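Local coordinates for CRP-like protein Clp (Xanthomonas campestris pv. campestris, PDB 3IWZ) that acts as a homodimeric global transcription regulator that controls virulence genes, binding DNA and apparently losing that ability when it binds the second messenger c-di-GMP, at residues R38-T41 / R42-V45; E112-Y115 / E116-Q119; V45-P48 / G49-A52; G138-L141 / S142-L146. All blocks are in the same frame, centred on the assembly; numbering follows the deposited sequence.

Interaction 1: residues R38-T41 / R42-V45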
ATOM      1  N   ARG D  38      14.475 -10.262 -22.019  1.00 51.75           N
ATOM      2  CA  ARG D  38      13.484 -11.323 -21.869  1.00 50.36           C
ATOM      3  C   ARG D  38      13.778 -12.133 -20.606  1.00 48.07           C
ATOM      4  O   ARG D  38      14.935 -12.390 -20.284  1.00 48.37           O
ATOM      5  CB  ARG D  38      13.512 -12.244 -23.099  1.00 53.85           C
ATOM      6  CG  ARG D  38      13.180 -11.549 -24.422  1.00 55.95           C
ATOM      7  CD  ARG D  38      11.674 -11.418 -24.658  1.00 58.00           C
ATOM      8  NE  ARG D  38      11.059 -12.683 -25.064  1.00 59.64           N
ATOM      9  CZ  ARG D  38      11.376 -13.349 -26.172  1.00 59.55           C
ATOM     10  NH1 ARG D  38      12.303 -12.873 -26.997  1.00 59.46           N
ATOM     11  NH2 ARG D  38      10.776 -14.497 -26.453  1.00 59.92           N
ATOM     12  N   TYR D  39      12.729 -12.527 -19.885  1.00 44.39           N
ATOM     13  CA  TYR D  39      12.900 -13.308 -18.662  1.00 41.46           C
ATOM     14  C   TYR D  39      12.067 -14.570 -18.719  1.00 40.15           C
ATOM     15  O   TYR D  39      10.933 -14.555 -19.196  1.00 41.35           O
ATOM     16  CB  TYR D  39      12.471 -12.504 -17.427  1.00 38.86           C
ATOM     17  CG  TYR D  39      13.304 -11.279 -17.171  1.00 37.37           C
ATOM     18  CD1 TYR D  39      14.329 -11.287 -16.223  1.00 35.79           C
ATOM     19  CD2 TYR D  39      13.092 -10.117 -17.904  1.00 34.40           C
ATOM     20  CE1 TYR D  39      15.116 -10.162 -16.021  1.00 36.91           C
ATOM     21  CE2 TYR D  39      13.872  -8.999 -17.711  1.00 35.59           C
ATOM     22  CZ  TYR D  39      14.879  -9.025 -16.773  1.00 34.97           C
ATOM     23  OH  TYR D  39      15.644  -7.905 -16.612  1.00 41.31           O
ATOM     24  N   PRO D  40      12.615 -15.685 -18.227  1.00 39.46           N
ATOM     25  CA  PRO D  40      11.869 -16.947 -18.239  1.00 39.67           C
ATOM     26  C   PRO D  40      10.805 -16.823 -17.155  1.00 40.86           C
ATOM     27  O   PRO D  40      10.875 -15.900 -16.329  1.00 39.41           O
ATOM     28  CB  PRO D  40      12.926 -17.993 -17.852  1.00 39.86           C
ATOM     29  CG  PRO D  40      14.275 -17.243 -17.951  1.00 39.47           C
ATOM     30  CD  PRO D  40      13.933 -15.848 -17.591  1.00 37.57           C
ATOM     31  N   THR D  41       9.833 -17.737 -17.154  1.00 38.64           N
ATOM     32  CA  THR D  41       8.788 -17.728 -16.135  1.00 37.38           C
ATOM     33  C   THR D  41       9.420 -18.174 -14.809  1.00 37.48           C
ATOM     34  O   THR D  41      10.571 -18.630 -14.790  1.00 38.98           O
ATOM     35  CB  THR D  41       7.624 -18.690 -16.508  1.00 36.80           C
ATOM     36  OG1 THR D  41       6.525 -18.491 -15.609  1.00 39.04           O
ATOM     37  CG2 THR D  41       8.070 -20.139 -16.429  1.00 34.08           C
ATOM     38  N   ARG D  42       8.684 -18.019 -13.709  1.00 37.39           N
ATOM     39  CA  ARG D  42       9.158 -18.396 -12.372  1.00 37.53           C
ATOM     40  C   ARG D  42      10.530 -17.849 -11.995  1.00 37.35           C
ATOM     41  O   ARG D  42      11.237 -18.412 -11.159  1.00 36.14           O
ATOM     42  CB  ARG D  42       9.147 -19.916 -12.219  1.00 40.09           C
ATOM     43  CG  ARG D  42       7.748 -20.464 -11.980  1.00 44.92           C
ATOM     44  CD  ARG D  42       7.710 -21.979 -11.919  1.00 48.97           C
ATOM     45  NE  ARG D  42       6.616 -22.423 -11.060  1.00 53.99           N
ATOM     46  CZ  ARG D  42       6.604 -22.254  -9.742  1.00 55.47           C
ATOM     47  NH1 ARG D  42       7.629 -21.660  -9.146  1.00 57.13           N
ATOM     48  NH2 ARG D  42       5.564 -22.658  -9.021  1.00 57.30           N
ATOM     49  N   THR D  43      10.894 -16.730 -12.598  1.00 37.61           N
ATOM     50  CA  THR D  43      12.178 -16.115 -12.325  1.00 38.80           C
ATOM     51  C   THR D  43      12.002 -14.920 -11.389  1.00 38.22           C
ATOM     52  O   THR D  43      11.295 -13.969 -11.720  1.00 36.44           O
ATOM     53  CB  THR D  43      12.822 -15.594 -13.612  1.00 40.27           C
ATOM     54  OG1 THR D  43      12.824 -16.627 -14.606  1.00 45.48           O
ATOM     55  CG2 THR D  43      14.239 -15.136 -13.341  1.00 41.22           C
ATOM     56  N   ASP D  44      12.632 -14.971 -10.222  1.00 34.98           N
ATOM     57  CA  ASP D  44      12.546 -13.854  -9.294  1.00 36.61           C
ATOM     58  C   ASP D  44      13.521 -12.779  -9.805  1.00 35.70           C
ATOM     59  O   ASP D  44      14.724 -12.879  -9.592  1.00 37.05           O
ATOM     60  CB  ASP D  44      12.927 -14.317  -7.877  1.00 35.89           C
ATOM     61  CG  ASP D  44      11.810 -15.112  -7.192  1.00 36.92           C
ATOM     62  OD1 ASP D  44      10.758 -15.362  -7.814  1.00 37.71           O
ATOM     63  OD2 ASP D  44      11.982 -15.489  -6.016  1.00 38.11           O
ATOM     64  N   VAL D  45      13.004 -11.761 -10.488  1.00 35.79           N
ATOM     65  CA  VAL D  45      13.850 -10.699 -11.037  1.00 35.77           C
ATOM     66  C   VAL D  45      14.726 -10.004  -9.990  1.00 36.44           C
ATOM     67  O   VAL D  45      15.822  -9.545 -10.305  1.00 37.60           O
ATOM     68  CB  VAL D  45      13.019  -9.640 -11.784  1.00 36.58           C
ATOM     69  CG1 VAL D  45      13.956  -8.684 -12.524  1.00 36.07           C
ATOM     70  CG2 VAL D  45      12.061 -10.319 -12.761  1.00 33.82           C
TER

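Interaction 2: residues E112-Y115 / E116-Q119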
ATOM      1  N   GLU D 112      14.304  -2.133 -18.545  1.00 47.08           N
ATOM      2  CA  GLU D 112      14.845  -1.519 -17.344  1.00 47.20           C
ATOM      3  C   GLU D 112      15.672  -0.270 -17.632  1.00 47.39           C
ATOM      4  O   GLU D 112      16.260  -0.125 -18.708  1.00 46.62           O
ATOM      5  CB  GLU D 112      15.688  -2.527 -16.547  1.00 48.45           C
ATOM      6  CG  GLU D 112      16.872  -3.115 -17.291  1.00 52.12           C
ATOM      7  CD  GLU D 112      17.842  -3.843 -16.368  1.00 53.61           C
ATOM      8  OE1 GLU D 112      18.736  -4.543 -16.887  1.00 55.38           O
ATOM      9  OE2 GLU D 112      17.721  -3.707 -15.127  1.00 52.37           O
ATOM     10  N   ILE D 113      15.690   0.635 -16.657  1.00 47.23           N
ATOM     11  CA  ILE D 113      16.441   1.882 -16.741  1.00 47.92           C
ATOM     12  C   ILE D 113      16.819   2.313 -15.328  1.00 47.48           C
ATOM     13  O   ILE D 113      15.991   2.270 -14.408  1.00 47.42           O
ATOM     14  CB  ILE D 113      15.620   3.011 -17.413  1.00 47.44           C
ATOM     15  CG1 ILE D 113      16.538   4.202 -17.712  1.00 46.00           C
ATOM     16  CG2 ILE D 113      14.479   3.458 -16.492  1.00 45.84           C
ATOM     17  CD1 ILE D 113      15.928   5.231 -18.645  1.00 45.09           C
ATOM     18  N   SER D 114      18.074   2.716 -15.156  1.00 47.53           N
ATOM     19  CA  SER D 114      18.565   3.137 -13.848  1.00 47.52           C
ATOM     20  C   SER D 114      17.865   4.409 -13.401  1.00 47.50           C
ATOM     21  O   SER D 114      17.511   5.255 -14.225  1.00 47.20           O
ATOM     22  CB  SER D 114      20.074   3.383 -13.902  1.00 49.11           C
ATOM     23  OG  SER D 114      20.380   4.499 -14.722  1.00 50.81           O
ATOM     24  N   TYR D 115      17.666   4.551 -12.095  1.00 46.80           N
ATOM     25  CA  TYR D 115      17.014   5.748 -11.579  1.00 47.85           C
ATOM     26  C   TYR D 115      17.825   6.988 -11.970  1.00 50.38           C
ATOM     27  O   TYR D 115      17.293   7.948 -12.531  1.00 50.39           O
ATOM     28  CB  TYR D 115      16.904   5.706 -10.047  1.00 43.99           C
ATOM     29  CG  TYR D 115      16.155   4.524  -9.466  1.00 39.51           C
ATOM     30  CD1 TYR D 115      14.979   4.051 -10.054  1.00 37.46           C
ATOM     31  CD2 TYR D 115      16.590   3.922  -8.286  1.00 36.49           C
ATOM     32  CE1 TYR D 115      14.255   3.013  -9.478  1.00 34.78           C
ATOM     33  CE2 TYR D 115      15.878   2.890  -7.705  1.00 36.51           C
ATOM     34  CZ  TYR D 115      14.712   2.441  -8.303  1.00 33.27           C
ATOM     35  OH  TYR D 115      14.000   1.446  -7.706  1.00 32.95           O
ATOM     36  N   GLU D 116      19.119   6.944 -11.669  1.00 52.53           N
ATOM     37  CA  GLU D 116      20.020   8.050 -11.945  1.00 54.96           C
ATOM     38  C   GLU D 116      19.902   8.569 -13.361  1.00 55.48           C
ATOM     39  O   GLU D 116      19.850   9.776 -13.576  1.00 55.84           O
ATOM     40  CB  GLU D 116      21.462   7.630 -11.663  1.00 55.19           C
ATOM     41  CG  GLU D 116      22.242   8.660 -10.870  1.00 57.73           C
ATOM     42  CD  GLU D 116      23.207   8.018  -9.891  1.00 59.78           C
ATOM     43  OE1 GLU D 116      24.209   7.422 -10.341  1.00 59.86           O
ATOM     44  OE2 GLU D 116      22.955   8.110  -8.667  1.00 59.75           O
ATOM     45  N   ARG D 117      19.863   7.656 -14.326  1.00 56.51           N
ATOM     46  CA  ARG D 117      19.752   8.043 -15.726  1.00 56.97           C
ATOM     47  C   ARG D 117      18.345   8.452 -16.100  1.00 56.60           C
ATOM     48  O   ARG D 117      18.129   9.008 -17.171  1.00 58.70           O
ATOM     49  CB  ARG D 117      20.214   6.911 -16.654  1.00 57.75           C
ATOM     50  CG  ARG D 117      21.654   7.067 -17.124  1.00 59.61           C
ATOM     51  CD  ARG D 117      21.864   8.427 -17.808  1.00 60.22           C
ATOM     52  NE  ARG D 117      21.293   8.495 -19.154  1.00 60.23           N
ATOM     53  CZ  ARG D 117      21.124   9.624 -19.841  1.00 59.11           C
ATOM     54  NH1 ARG D 117      21.470  10.791 -19.308  1.00 58.11           N
ATOM     55  NH2 ARG D 117      20.624   9.587 -21.071  1.00 56.40           N
ATOM     56  N   LEU D 118      17.381   8.176 -15.229  1.00 55.90           N
ATOM     57  CA  LEU D 118      16.004   8.549 -15.521  1.00 55.17           C
ATOM     58  C   LEU D 118      15.808  10.029 -15.229  1.00 56.75           C
ATOM     59  O   LEU D 118      15.390  10.787 -16.105  1.00 56.74           O
ATOM     60  CB  LEU D 118      15.020   7.721 -14.686  1.00 53.66           C
ATOM     61  CG  LEU D 118      13.539   7.954 -15.018  1.00 50.67           C
ATOM     62  CD1 LEU D 118      13.283   7.596 -16.464  1.00 49.33           C
ATOM     63  CD2 LEU D 118      12.661   7.118 -14.115  1.00 50.10           C
ATOM     64  N   GLN D 119      16.121  10.439 -14.001  1.00 57.97           N
ATOM     65  CA  GLN D 119      15.972  11.833 -13.604  1.00 59.37           C
ATOM     66  C   GLN D 119      16.924  12.729 -14.400  1.00 59.72           C
ATOM     67  O   GLN D 119      16.650  13.911 -14.603  1.00 59.47           O
ATOM     68  CB  GLN D 119      16.191  11.982 -12.091  1.00 60.13           C
ATOM     69  CG  GLN D 119      15.208  11.136 -11.270  1.00 60.77           C
ATOM     70  CD  GLN D 119      15.190  11.480  -9.791  1.00 61.90           C
ATOM     71  OE1 GLN D 119      16.230  11.524  -9.130  1.00 62.75           O
ATOM     72  NE2 GLN D 119      13.996  11.715  -9.259  1.00 61.30           N
TER

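Interaction 3: residues V45-P48 / G49-A52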
ATOM      1  N   VAL D  45      13.004 -11.761 -10.488  1.00 35.79           N
ATOM      2  CA  VAL D  45      13.850 -10.699 -11.037  1.00 35.77           C
ATOM      3  C   VAL D  45      14.726 -10.004  -9.990  1.00 36.44           C
ATOM      4  O   VAL D  45      15.822  -9.545 -10.305  1.00 37.60           O
ATOM      5  CB  VAL D  45      13.019  -9.640 -11.784  1.00 36.58           C
ATOM      6  CG1 VAL D  45      13.956  -8.684 -12.524  1.00 36.07           C
ATOM      7  CG2 VAL D  45      12.061 -10.319 -12.761  1.00 33.82           C
ATOM      8  N   PHE D  46      14.227  -9.896  -8.760  1.00 35.32           N
ATOM      9  CA  PHE D  46      14.989  -9.334  -7.647  1.00 34.34           C
ATOM     10  C   PHE D  46      14.296  -9.667  -6.327  1.00 35.10           C
ATOM     11  O   PHE D  46      13.060  -9.743  -6.257  1.00 32.85           O
ATOM     12  CB  PHE D  46      15.253  -7.812  -7.799  1.00 32.78           C
ATOM     13  CG  PHE D  46      14.036  -6.935  -7.698  1.00 30.43           C
ATOM     14  CD1 PHE D  46      13.272  -6.897  -6.538  1.00 28.86           C
ATOM     15  CD2 PHE D  46      13.677  -6.118  -8.757  1.00 29.28           C
ATOM     16  CE1 PHE D  46      12.173  -6.062  -6.434  1.00 29.49           C
ATOM     17  CE2 PHE D  46      12.575  -5.275  -8.663  1.00 31.88           C
ATOM     18  CZ  PHE D  46      11.822  -5.248  -7.500  1.00 29.40           C
ATOM     19  N   ARG D  47      15.103  -9.895  -5.293  1.00 34.68           N
ATOM     20  CA  ARG D  47      14.596 -10.262  -3.977  1.00 36.80           C
ATOM     21  C   ARG D  47      14.996  -9.219  -2.929  1.00 38.78           C
ATOM     22  O   ARG D  47      15.909  -8.421  -3.151  1.00 38.77           O
ATOM     23  CB  ARG D  47      15.143 -11.643  -3.605  1.00 38.52           C
ATOM     24  CG  ARG D  47      15.178 -12.598  -4.795  1.00 41.36           C
ATOM     25  CD  ARG D  47      15.388 -14.053  -4.408  1.00 45.91           C
ATOM     26  NE  ARG D  47      14.200 -14.615  -3.778  1.00 48.20           N
ATOM     27  CZ  ARG D  47      14.031 -14.714  -2.467  1.00 50.02           C
ATOM     28  NH1 ARG D  47      14.983 -14.297  -1.641  1.00 52.37           N
ATOM     29  NH2 ARG D  47      12.904 -15.213  -1.984  1.00 50.75           N
ATOM     30  N   PRO D  48      14.310  -9.202  -1.775  1.00 39.57           N
ATOM     31  CA  PRO D  48      14.693  -8.203  -0.772  1.00 40.24           C
ATOM     32  C   PRO D  48      16.187  -8.302  -0.508  1.00 41.21           C
ATOM     33  O   PRO D  48      16.708  -9.399  -0.316  1.00 41.81           O
ATOM     34  CB  PRO D  48      13.857  -8.597   0.447  1.00 37.66           C
ATOM     35  CG  PRO D  48      12.639  -9.196  -0.164  1.00 38.77           C
ATOM     36  CD  PRO D  48      13.202 -10.041  -1.285  1.00 38.49           C
ATOM     37  N   GLY D  49      16.872  -7.163  -0.529  1.00 41.41           N
ATOM     38  CA  GLY D  49      18.301  -7.156  -0.271  1.00 42.81           C
ATOM     39  C   GLY D  49      19.137  -6.728  -1.459  1.00 43.30           C
ATOM     40  O   GLY D  49      20.203  -6.132  -1.300  1.00 43.42           O
ATOM     41  N   ASP D  50      18.651  -7.020  -2.660  1.00 42.28           N
ATOM     42  CA  ASP D  50      19.386  -6.664  -3.865  1.00 39.55           C
ATOM     43  C   ASP D  50      19.534  -5.161  -4.057  1.00 39.78           C
ATOM     44  O   ASP D  50      18.767  -4.370  -3.505  1.00 39.10           O
ATOM     45  CB  ASP D  50      18.701  -7.253  -5.091  1.00 37.09           C
ATOM     46  CG  ASP D  50      18.663  -8.760  -5.063  1.00 34.71           C
ATOM     47  OD1 ASP D  50      19.616  -9.375  -4.544  1.00 32.03           O
ATOM     48  OD2 ASP D  50      17.685  -9.329  -5.581  1.00 37.49           O
ATOM     49  N   PRO D  51      20.540  -4.743  -4.839  1.00 39.50           N
ATOM     50  CA  PRO D  51      20.709  -3.306  -5.056  1.00 39.05           C
ATOM     51  C   PRO D  51      19.427  -2.768  -5.685  1.00 37.80           C
ATOM     52  O   PRO D  51      18.726  -3.492  -6.388  1.00 36.26           O
ATOM     53  CB  PRO D  51      21.892  -3.239  -6.021  1.00 38.34           C
ATOM     54  CG  PRO D  51      22.686  -4.438  -5.654  1.00 40.59           C
ATOM     55  CD  PRO D  51      21.624  -5.501  -5.482  1.00 38.92           C
ATOM     56  N   ALA D  52      19.115  -1.504  -5.422  1.00 37.76           N
ATOM     57  CA  ALA D  52      17.917  -0.901  -5.982  1.00 36.63           C
ATOM     58  C   ALA D  52      18.284   0.379  -6.696  1.00 37.07           C
ATOM     59  O   ALA D  52      18.178   1.468  -6.136  1.00 38.87           O
ATOM     60  CB  ALA D  52      16.902  -0.617  -4.878  1.00 38.18           C
TER

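Interaction 4: residues G138-L141 / S142-L146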
ATOM      1  N   GLY D 138       1.982   7.520 -10.412  1.00 28.09           N
ATOM      2  CA  GLY D 138       1.103   7.878  -9.315  1.00 27.44           C
ATOM      3  C   GLY D 138      -0.155   7.030  -9.366  1.00 27.38           C
ATOM      4  O   GLY D 138      -0.616   6.504  -8.347  1.00 30.41           O
ATOM      5  N   VAL D 139      -0.728   6.904 -10.558  1.00 27.30           N
ATOM      6  CA  VAL D 139      -1.930   6.095 -10.752  1.00 25.98           C
ATOM      7  C   VAL D 139      -1.685   4.662 -10.285  1.00 26.37           C
ATOM      8  O   VAL D 139      -2.520   4.060  -9.597  1.00 26.91           O
ATOM      9  CB  VAL D 139      -2.336   6.049 -12.241  1.00 29.02           C
ATOM     10  CG1 VAL D 139      -3.384   4.958 -12.465  1.00 28.60           C
ATOM     11  CG2 VAL D 139      -2.866   7.421 -12.680  1.00 29.26           C
ATOM     12  N   GLN D 140      -0.534   4.118 -10.658  1.00 23.04           N
ATOM     13  CA  GLN D 140      -0.219   2.749 -10.294  1.00 26.18           C
ATOM     14  C   GLN D 140       0.049   2.590  -8.810  1.00 23.42           C
ATOM     15  O   GLN D 140      -0.351   1.594  -8.216  1.00 22.66           O
ATOM     16  CB  GLN D 140       0.956   2.228 -11.139  1.00 26.48           C
ATOM     17  CG  GLN D 140       0.608   2.176 -12.626  1.00 32.63           C
ATOM     18  CD  GLN D 140       1.727   1.638 -13.515  1.00 34.11           C
ATOM     19  OE1 GLN D 140       1.622   1.672 -14.746  1.00 34.30           O
ATOM     20  NE2 GLN D 140       2.790   1.140 -12.903  1.00 33.29           N
ATOM     21  N   LEU D 141       0.716   3.570  -8.209  1.00 23.09           N
ATOM     22  CA  LEU D 141       0.984   3.512  -6.782  1.00 22.35           C
ATOM     23  C   LEU D 141      -0.352   3.574  -6.047  1.00 23.87           C
ATOM     24  O   LEU D 141      -0.566   2.847  -5.082  1.00 25.85           O
ATOM     25  CB  LEU D 141       1.899   4.670  -6.348  1.00 20.15           C
ATOM     26  CG  LEU D 141       3.405   4.520  -6.673  1.00 23.71           C
ATOM     27  CD1 LEU D 141       4.169   5.791  -6.316  1.00 19.45           C
ATOM     28  CD2 LEU D 141       3.980   3.335  -5.902  1.00 20.25           C
ATOM     29  N   SER D 142      -1.264   4.410  -6.533  1.00 22.79           N
ATOM     30  CA  SER D 142      -2.564   4.549  -5.886  1.00 24.87           C
ATOM     31  C   SER D 142      -3.407   3.281  -5.931  1.00 26.18           C
ATOM     32  O   SER D 142      -4.098   2.957  -4.963  1.00 27.03           O
ATOM     33  CB  SER D 142      -3.343   5.710  -6.494  1.00 23.15           C
ATOM     34  OG  SER D 142      -2.740   6.946  -6.162  1.00 27.67           O
ATOM     35  N   LYS D 143      -3.349   2.545  -7.035  1.00 27.56           N
ATOM     36  CA  LYS D 143      -4.138   1.313  -7.127  1.00 29.52           C
ATOM     37  C   LYS D 143      -3.609   0.243  -6.180  1.00 26.67           C
ATOM     38  O   LYS D 143      -4.381  -0.469  -5.539  1.00 27.69           O
ATOM     39  CB  LYS D 143      -4.150   0.773  -8.560  1.00 30.75           C
ATOM     40  CG  LYS D 143      -4.933   1.625  -9.535  1.00 36.51           C
ATOM     41  CD  LYS D 143      -4.756   1.140 -10.971  1.00 41.50           C
ATOM     42  CE  LYS D 143      -3.303   1.293 -11.417  1.00 43.10           C
ATOM     43  NZ  LYS D 143      -3.121   0.861 -12.831  1.00 47.18           N
ATOM     44  N   ARG D 144      -2.290   0.137  -6.088  1.00 26.96           N
ATOM     45  CA  ARG D 144      -1.658  -0.856  -5.217  1.00 24.92           C
ATOM     46  C   ARG D 144      -1.889  -0.540  -3.754  1.00 24.70           C
ATOM     47  O   ARG D 144      -2.080  -1.446  -2.938  1.00 25.82           O
ATOM     48  CB  ARG D 144      -0.161  -0.930  -5.497  1.00 25.50           C
ATOM     49  CG  ARG D 144       0.155  -1.423  -6.897  1.00 28.19           C
ATOM     50  CD  ARG D 144       1.612  -1.201  -7.270  1.00 33.70           C
ATOM     51  NE  ARG D 144       1.728  -0.977  -8.710  1.00 37.14           N
ATOM     52  CZ  ARG D 144       2.871  -0.860  -9.378  1.00 37.80           C
ATOM     53  NH1 ARG D 144       2.838  -0.655 -10.689  1.00 37.73           N
ATOM     54  NH2 ARG D 144       4.041  -0.958  -8.747  1.00 36.33           N
ATOM     55  N   LEU D 145      -1.865   0.749  -3.429  1.00 22.97           N
ATOM     56  CA  LEU D 145      -2.095   1.194  -2.065  1.00 23.43           C
ATOM     57  C   LEU D 145      -3.517   0.799  -1.686  1.00 25.19           C
ATOM     58  O   LEU D 145      -3.751   0.224  -0.620  1.00 27.46           O
ATOM     59  CB  LEU D 145      -1.944   2.728  -1.946  1.00 22.32           C
ATOM     60  CG  LEU D 145      -2.256   3.299  -0.550  1.00 24.15           C
ATOM     61  CD1 LEU D 145      -1.455   2.519   0.490  1.00 20.28           C
ATOM     62  CD2 LEU D 145      -1.921   4.818  -0.474  1.00 24.06           C
ATOM     63  N   LEU D 146      -4.465   1.112  -2.566  1.00 22.30           N
ATOM     64  CA  LEU D 146      -5.857   0.790  -2.306  1.00 25.01           C
ATOM     65  C   LEU D 146      -5.999  -0.728  -2.156  1.00 26.03           C
ATOM     66  O   LEU D 146      -6.622  -1.204  -1.209  1.00 24.89           O
ATOM     67  CB  LEU D 146      -6.750   1.316  -3.447  1.00 28.68           C
ATOM     68  CG  LEU D 146      -8.232   0.915  -3.453  1.00 31.21           C
ATOM     69  CD1 LEU D 146      -8.920   1.419  -2.188  1.00 31.20           C
ATOM     70  CD2 LEU D 146      -8.908   1.485  -4.694  1.00 35.36           C
TER
HETATM   71  O   HOH W   1      -0.659  -0.739 -10.283  1.00 32.93           O

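Interaction 1: residues R38-T41 / R42-V45
Between Pro40 and Thr43 the backbone leaves strand 35-39 and bends sharply toward strand 44-46, with Arg42 at a positive phi (51°) in the left-handed helical region. The bend illustrates how a threonine hydroxyl can occupy the inside of a corner. Thr43 holds OG1 beside its own backbone N and opposite its carbonyl carbon (chi1 -51°), which aims the hydroxyl back at the carbonyls of Pro40 and Thr41. OG1 lies 2.7 Å from Pro40 O and 3.0 Å from Thr41 O, two acceptors for a single proton. The proline ring flanks the same oxygen, its CD 3.3 Å from Thr43 OG1. Thr104 of strand 101-104 also holds the corner, its OG1 hydrogen-bonded to Pro40 O and to Thr43 N. Tyr39 and Val45 meet across the bend at about a right angle, the ring atom CE1 of Tyr39 lying 4.0 Å from Val45 CG1. Both side chains also pack on Tyr56 and Leu110, which carries this small apolar contact into the interior of the cyclic nucleotide-binding domain. The chemistry thus divides in two: one threonine proton has two carbonyls to choose between, and Thr104 OG1 offers Pro40 O another partner, while tyrosine and valine supply an apolar contact.

Interaction 2: residues E112-Y115 / E116-Q119
Leu118 reaches back from the first turn of helix 115-122 to Ile113, on the strand that leads into it. Its CB sits 3.1 Å from Tyr115 O. From there the chain swings CG opposite the backbone N (chi1 -175°), and the branch CD1 ends 4.2 Å from Ile113 CD1, the two side chains crossing at about a right angle. Phe30 packs on both, so the leucine side chain joins the strand, its own helix and helix 24-32 in one apolar cluster. The backbone of Leu118 is held as well: its N-H donates to Tyr115 O at 2.7 Å from well above the carbonyl plane, with a further weak bond to Ser114 O. Tyr115 O takes a second, straighter bond from Gln119 N (3.1 Å, 160°), nearly in line with the carbonyl. Ahead of these stands Ser114, whose OG lies between its own backbone N and carbonyl carbon (chi1 67°). That torsion points OG forward along the helix, where it accepts from Arg117 N at 3.2 Å and lies 3.1 Å from Arg117 CB. A serine accepting from the N-H three residues on is a classic helix N-cap, placed here where a strand of the cyclic nucleotide-binding domain hands over to a helix.

Interaction 3: residues V45-P48 / G49-A52
Arg47 and Asp50 cross obliquely at a tight turn, their charged ends diverging and the guanidinium and carboxylate planes standing 77° apart. The carboxylate is turned to the arginine backbone instead. Asp50 keeps CG beside its own N and opposite its carbonyl carbon (chi1 -62°), which folds the group back over the turn. There OD2 accepts from Arg47 N at 2.7 Å, in a nearly straight bond on the anti side and somewhat out of the carboxylate plane. The backbone answers in the other direction: Asp50 N donates to Arg47 O at 3.1 Å, closing a beta turn. With Pro48 extended, the turn is of type II, and Gly49, at positive phi (115°), takes the position usually filled by glycine. Phe46 lies beside the same carboxylate oxygen, its CB 3.6 Å from Asp50 OD2, while its ring turns away to a cation-pi contact with Arg98. The Arg47 chain bends at chi3 and leads off to a salt bridge between its NE and Asp44. One aspartate oxygen therefore stabilises the turn through a main-chain N-H and not through an ion pair, although the nearby opposite charge, with Arg47 NE 6.6 Å from Asp50 OD2, probably favours the carboxylate form.

Interaction 4: residues G138-L141 / S142-L146
Gln140 and Arg144 both carry CG beside the backbone N and opposite the carbonyl carbon (chi1 -63° and -64°), and with the two residues four positions apart on helix 130-157 this shared torsion lays them alongside each other, pointing the same way. This is the long dimerisation helix of the CRP fold, and the pair is a worked example of i to i+4 packing. The amide and guanidinium planes are only 27° apart, and Gln140 CB comes within 3.5 Å of Arg144 NH1. The guanidinium also has partners outside the helix: NH1 forms a salt bridge with Glu84, and the group makes a cation-pi contact with Phe80. Next to this pair, Lys143 leans back over Val139, its CE 3.8 Å from Val139 CG1, the aliphatic chain bending at chi3. Ser142 lies on the subunit interface, where it packs on Leu141 of the second subunit while Leu141 packs on that subunit's Ser142. Regular helical bonds run beneath these side chains, such as Ser142 N to Gly138 O at 2.8 Å and Leu145 N to Leu141 O at 3.0 Å. Gln140 O receives a bond from Arg144 N and also one from a water, 3.1 Å away, which lies at the edge of the guanidinium, in its plane, and accepts from Arg144 NE at 2.9 Å.

Followed from the N terminus, the chain meets interaction 1 first, at the corner joining strand 35-39 to strand 44-46, the edge strands of two different sheets. Interaction 3 begins where it ends and turns the chain toward strand 54-58. Interaction 2 comes much later, at the step from strand 108-114 into helix 115-122. That strand neighbours 35-39, and Tyr115 CE2 touches Ala52 O of interaction 3 at 3.1 Å. Interaction 4 follows on helix 130-157, on the opposite side of the chain's centre from interaction 1. Interactions 1 and 3 share Val45; otherwise the contacts follow in series, none nested or crossing. Together they mark the beta domain's corners, the helix after its last strand and the dimer interface.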